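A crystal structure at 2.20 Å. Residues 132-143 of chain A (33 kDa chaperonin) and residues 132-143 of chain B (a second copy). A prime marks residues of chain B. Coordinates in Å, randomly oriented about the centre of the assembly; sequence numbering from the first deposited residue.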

# COMPACT_ATOMS: atom_id res chain seq x y z
N GLY A 132 14.76 2.29 -6.32
CA GLY A 132 15.21 2.54 -7.70
C GLY A 132 14.38 1.94 -8.84
O GLY A 132 14.88 1.78 -9.98
N LEU A 133 13.12 1.59 -8.56
CA LEU A 133 12.18 1.22 -9.64
C LEU A 133 11.37 2.46 -9.96
O LEU A 133 11.52 3.44 -9.27
CB LEU A 133 11.32 0.02 -9.23
CG LEU A 133 12.04 -1.32 -8.94
CD1 LEU A 133 11.04 -2.42 -8.73
CD2 LEU A 133 12.99 -1.77 -10.09
N LYS A 134 10.52 2.43 -10.98
CA LYS A 134 9.81 3.65 -11.47
C LYS A 134 8.95 4.30 -10.40
O LYS A 134 8.83 5.49 -10.36
CB LYS A 134 8.93 3.37 -12.72
CG LYS A 134 9.68 3.40 -14.04
CD LYS A 134 8.81 2.93 -15.20
CE LYS A 134 9.65 2.50 -16.40
NZ LYS A 134 8.85 2.00 -17.56
N THR A 135 8.33 3.50 -9.56
CA THR A 135 7.60 3.97 -8.38
C THR A 135 7.92 2.98 -7.30
O THR A 135 8.38 1.89 -7.60
CB THR A 135 6.07 3.99 -8.64
OG1 THR A 135 5.66 2.75 -9.19
CG2 THR A 135 5.68 5.06 -9.74
N PRO A 136 7.72 3.37 -6.04
CA PRO A 136 8.09 2.57 -4.87
C PRO A 136 7.06 1.49 -4.52
O PRO A 136 5.94 1.52 -5.03
CB PRO A 136 8.13 3.63 -3.74
CG PRO A 136 7.13 4.59 -4.12
CD PRO A 136 7.12 4.65 -5.61
N PHE A 137 7.49 0.52 -3.72
CA PHE A 137 6.59 -0.39 -3.04
C PHE A 137 5.96 0.34 -1.88
O PHE A 137 6.62 1.12 -1.16
CB PHE A 137 7.32 -1.65 -2.55
CG PHE A 137 7.96 -2.41 -3.66
CD1 PHE A 137 7.22 -3.22 -4.47
CD2 PHE A 137 9.31 -2.25 -3.94
CE1 PHE A 137 7.81 -3.91 -5.54
CE2 PHE A 137 9.91 -2.94 -5.02
CZ PHE A 137 9.14 -3.76 -5.82
N VAL A 138 4.66 0.17 -1.74
CA VAL A 138 3.94 0.77 -0.60
C VAL A 138 3.02 -0.28 0.03
O VAL A 138 2.29 -0.99 -0.67
CB VAL A 138 3.02 1.96 -0.96
CG1 VAL A 138 2.49 2.62 0.33
CG2 VAL A 138 3.66 2.97 -1.89
N SER A 139 3.04 -0.34 1.35
CA SER A 139 2.23 -1.27 2.07
C SER A 139 1.59 -0.54 3.22
O SER A 139 2.26 0.16 3.93
CB SER A 139 3.08 -2.50 2.44
OG SER A 139 2.39 -3.37 3.33
N GLN A 140 0.26 -0.67 3.36
CA GLN A 140 -0.56 -0.02 4.38
C GLN A 140 -1.32 -1.01 5.26
O GLN A 140 -1.94 -1.94 4.79
CB GLN A 140 -1.53 0.97 3.76
CG GLN A 140 -2.36 1.74 4.80
CD GLN A 140 -3.43 2.63 4.19
OE1 GLN A 140 -3.10 3.48 3.38
NE2 GLN A 140 -4.72 2.41 4.54
N VAL A 141 -1.22 -0.81 6.56
CA VAL A 141 -1.90 -1.65 7.54
C VAL A 141 -2.62 -0.75 8.56
O VAL A 141 -2.17 0.36 8.80
CB VAL A 141 -0.91 -2.66 8.23
CG1 VAL A 141 -0.30 -3.61 7.22
CG2 VAL A 141 0.13 -1.95 9.07
N PRO A 142 -3.68 -1.24 9.19
CA PRO A 142 -4.31 -0.50 10.23
C PRO A 142 -3.41 -0.46 11.45
O PRO A 142 -2.58 -1.35 11.62
CB PRO A 142 -5.63 -1.23 10.49
CG PRO A 142 -5.46 -2.62 9.84
CD PRO A 142 -4.28 -2.55 8.98
N LEU A 143 -3.52 0.62 12.24
CA LEU A 143 -2.70 0.73 13.46
C LEU A 143 -3.23 -0.31 14.42
O LEU A 143 -4.38 -0.64 14.40
CB LEU A 143 -2.77 2.12 14.06
CG LEU A 143 -2.09 3.23 13.33
CD1 LEU A 143 -2.56 4.62 13.99
CD2 LEU A 143 -0.54 3.08 13.37
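Chain B, residues 132-143: GLKTPFVSQVPL

When two copies of one protein pair the same strand, antiparallel pairing lets a local twofold axis pass between the strands, so that each contact made by one chain is repeated by the other. The 33 kDa chaperonin offers a compact example. In both chains residues 137-142 form an extended strand, with phi between about -65° and -135° and psi between about 130° and 155°. Chain B runs against chain A at 178° between the N-to-C directions, and the strand axes approach to 4.6 Å. The register centres on Ser139 facing Ser139′, a non-hydrogen-bonded pair with CA to CA at 4.5 Å. Moving outward, Val138 lies across from Gln140′ and Gln140 from Val138′, both with CA atoms 4.9 Å apart, and Thr135 reaches Pro142′ at 5.7 Å between CA atoms.

Four backbone hydrogen bonds hold this register. Val138 N donates to Gln140′ O at 3.1 Å, and Gln140′ N to Val138 O at 2.7 Å; the symmetric set is Val138′ N to Gln140 O at 3.0 Å and Gln140 N to Val138′ O at 2.7 Å. Proline has no amide hydrogen, so Pro142 and Pro142′ cannot extend the ladder as donors, and contacts farther out pass to side chains and water.

The side chains alternate between the faces of the sheet. Val138 and Gln140 share one face with their counterparts, whereas both serines lie on the other; each serine is t, and its OG is hydrogen-bonded elsewhere in the structure. Val138, also t, brings CG2 to 4.0 Å from Gln140′ NE2. The glutamine is t at chi1 and chi2, a stretched form that lifts its amide off the sheet, while chi3 of -51° turns NE2 to the side of Thr135 and Pro136. There a water accepts from Gln140′ NE2 at 2.9 Å, donates to Pro136 O at 2.7 Å, and hydrogen-bonds Thr135 OG1 at 2.8 Å. With chi1 at 49° (p), Thr135 places OG1 within reach of this water while the same oxygen packs 3.4 Å from Pro142′ CB. A second water repeats the bridge with Gln140 NE2 at 2.8 Å, Pro136′ O at 2.8 Å and Thr135′ OG1 at 3.0 Å.

Phe137 illustrates how a rotamer can recover a contact that the CA-to-CB bond does not aim at. That bond points sideways, but chi1 of -59° (m) and chi2 of -79° bring the ring nearer to chain B. Val141′ CG1 meets the ring edge, 3.8 Å from Phe137 CD1, and Pro142′ CD lies 3.8 Å from Phe137 CE1. Val141′, itself m, has CG1 as the methyl nearer the ring. The CA-to-CB bond of Pro142′ points toward chain A, and its C-gamma endo ring also meets Leu133, whose m, t rotamer sets CD1 4.1 Å from Pro142′ CG. Pro142 of each chain thus packs against Thr135, Phe137 and Leu133 of its partner, and the two stretches together bury 774 Å².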

# COMPACT_ATOMS: atom_id res chain seq x y z
N GLY B 132 -12.85 -6.90 7.27
CA GLY B 132 -13.48 -6.53 8.53
C GLY B 132 -12.61 -5.92 9.64
O GLY B 132 -12.99 -6.01 10.83
N LEU B 133 -11.46 -5.31 9.33
CA LEU B 133 -10.75 -4.49 10.37
C LEU B 133 -11.08 -3.04 10.11
O LEU B 133 -11.75 -2.72 9.13
CB LEU B 133 -9.25 -4.72 10.40
CG LEU B 133 -8.73 -6.17 10.60
CD1 LEU B 133 -7.20 -6.21 10.61
CD2 LEU B 133 -9.26 -6.82 11.93
N LYS B 134 -10.63 -2.14 10.96
CA LYS B 134 -11.13 -0.74 10.86
C LYS B 134 -10.77 -0.09 9.51
O LYS B 134 -11.46 0.75 9.01
CB LYS B 134 -10.59 0.14 11.99
CG LYS B 134 -11.39 0.09 13.28
CD LYS B 134 -10.66 0.87 14.40
CE LYS B 134 -11.06 0.39 15.83
NZ LYS B 134 -10.15 0.86 16.95
N THR B 135 -9.65 -0.48 8.95
CA THR B 135 -9.24 -0.03 7.60
C THR B 135 -8.62 -1.25 6.92
O THR B 135 -8.18 -2.15 7.60
CB THR B 135 -8.24 1.16 7.67
OG1 THR B 135 -7.20 0.88 8.61
CG2 THR B 135 -8.92 2.45 8.27
N PRO B 136 -8.61 -1.28 5.60
CA PRO B 136 -8.11 -2.43 4.83
C PRO B 136 -6.57 -2.47 4.64
O PRO B 136 -5.90 -1.46 4.86
CB PRO B 136 -8.80 -2.22 3.47
CG PRO B 136 -8.76 -0.74 3.33
CD PRO B 136 -9.11 -0.23 4.71
N PHE B 137 -6.04 -3.65 4.33
CA PHE B 137 -4.64 -3.79 4.00
C PHE B 137 -4.57 -3.30 2.60
O PHE B 137 -5.45 -3.57 1.81
CB PHE B 137 -4.22 -5.25 4.08
CG PHE B 137 -4.31 -5.79 5.46
CD1 PHE B 137 -3.32 -5.56 6.38
CD2 PHE B 137 -5.43 -6.55 5.87
CE1 PHE B 137 -3.43 -6.01 7.71
CE2 PHE B 137 -5.54 -7.03 7.19
CZ PHE B 137 -4.53 -6.76 8.10
N VAL B 138 -3.59 -2.48 2.29
CA VAL B 138 -3.40 -2.02 0.90
C VAL B 138 -1.92 -2.26 0.55
O VAL B 138 -1.02 -1.92 1.34
CB VAL B 138 -3.64 -0.55 0.66
CG1 VAL B 138 -3.57 -0.25 -0.80
CG2 VAL B 138 -4.97 -0.05 1.23
N SER B 139 -1.68 -2.86 -0.61
CA SER B 139 -0.33 -3.10 -1.08
C SER B 139 -0.19 -2.56 -2.49
O SER B 139 -1.01 -2.88 -3.34
CB SER B 139 0.00 -4.60 -0.90
OG SER B 139 1.11 -5.00 -1.69
N GLN B 140 0.83 -1.74 -2.76
CA GLN B 140 1.03 -1.18 -4.08
C GLN B 140 2.39 -1.55 -4.68
O GLN B 140 3.39 -1.46 -4.00
CB GLN B 140 0.83 0.36 -4.08
CG GLN B 140 1.20 1.05 -5.35
CD GLN B 140 1.19 2.56 -5.22
OE1 GLN B 140 0.19 3.14 -4.74
NE2 GLN B 140 2.32 3.21 -5.67
N VAL B 141 2.38 -1.95 -5.95
CA VAL B 141 3.58 -2.28 -6.68
C VAL B 141 3.61 -1.57 -8.04
O VAL B 141 2.54 -1.36 -8.64
CB VAL B 141 3.74 -3.83 -6.85
CG1 VAL B 141 3.76 -4.53 -5.49
CG2 VAL B 141 2.64 -4.40 -7.80
N PRO B 142 4.80 -1.28 -8.58
CA PRO B 142 4.89 -0.74 -9.94
C PRO B 142 4.41 -1.74 -10.96
O PRO B 142 4.56 -2.93 -10.77
CB PRO B 142 6.39 -0.41 -10.12
CG PRO B 142 7.13 -1.31 -9.10
CD PRO B 142 6.15 -1.51 -8.01
N LEU B 143 3.81 -1.27 -12.04
CA LEU B 143 3.40 -2.19 -13.11
C LEU B 143 4.65 -2.88 -13.72
O LEU B 143 5.72 -2.31 -13.79
CB LEU B 143 2.59 -1.41 -14.17
CG LEU B 143 1.16 -1.11 -13.78
CD1 LEU B 143 0.54 -0.15 -14.84
CD2 LEU B 143 0.37 -2.35 -13.57
O HOH W 1 4.26 1.55 -7.11
O HOH W 2 -5.03 0.50 6.62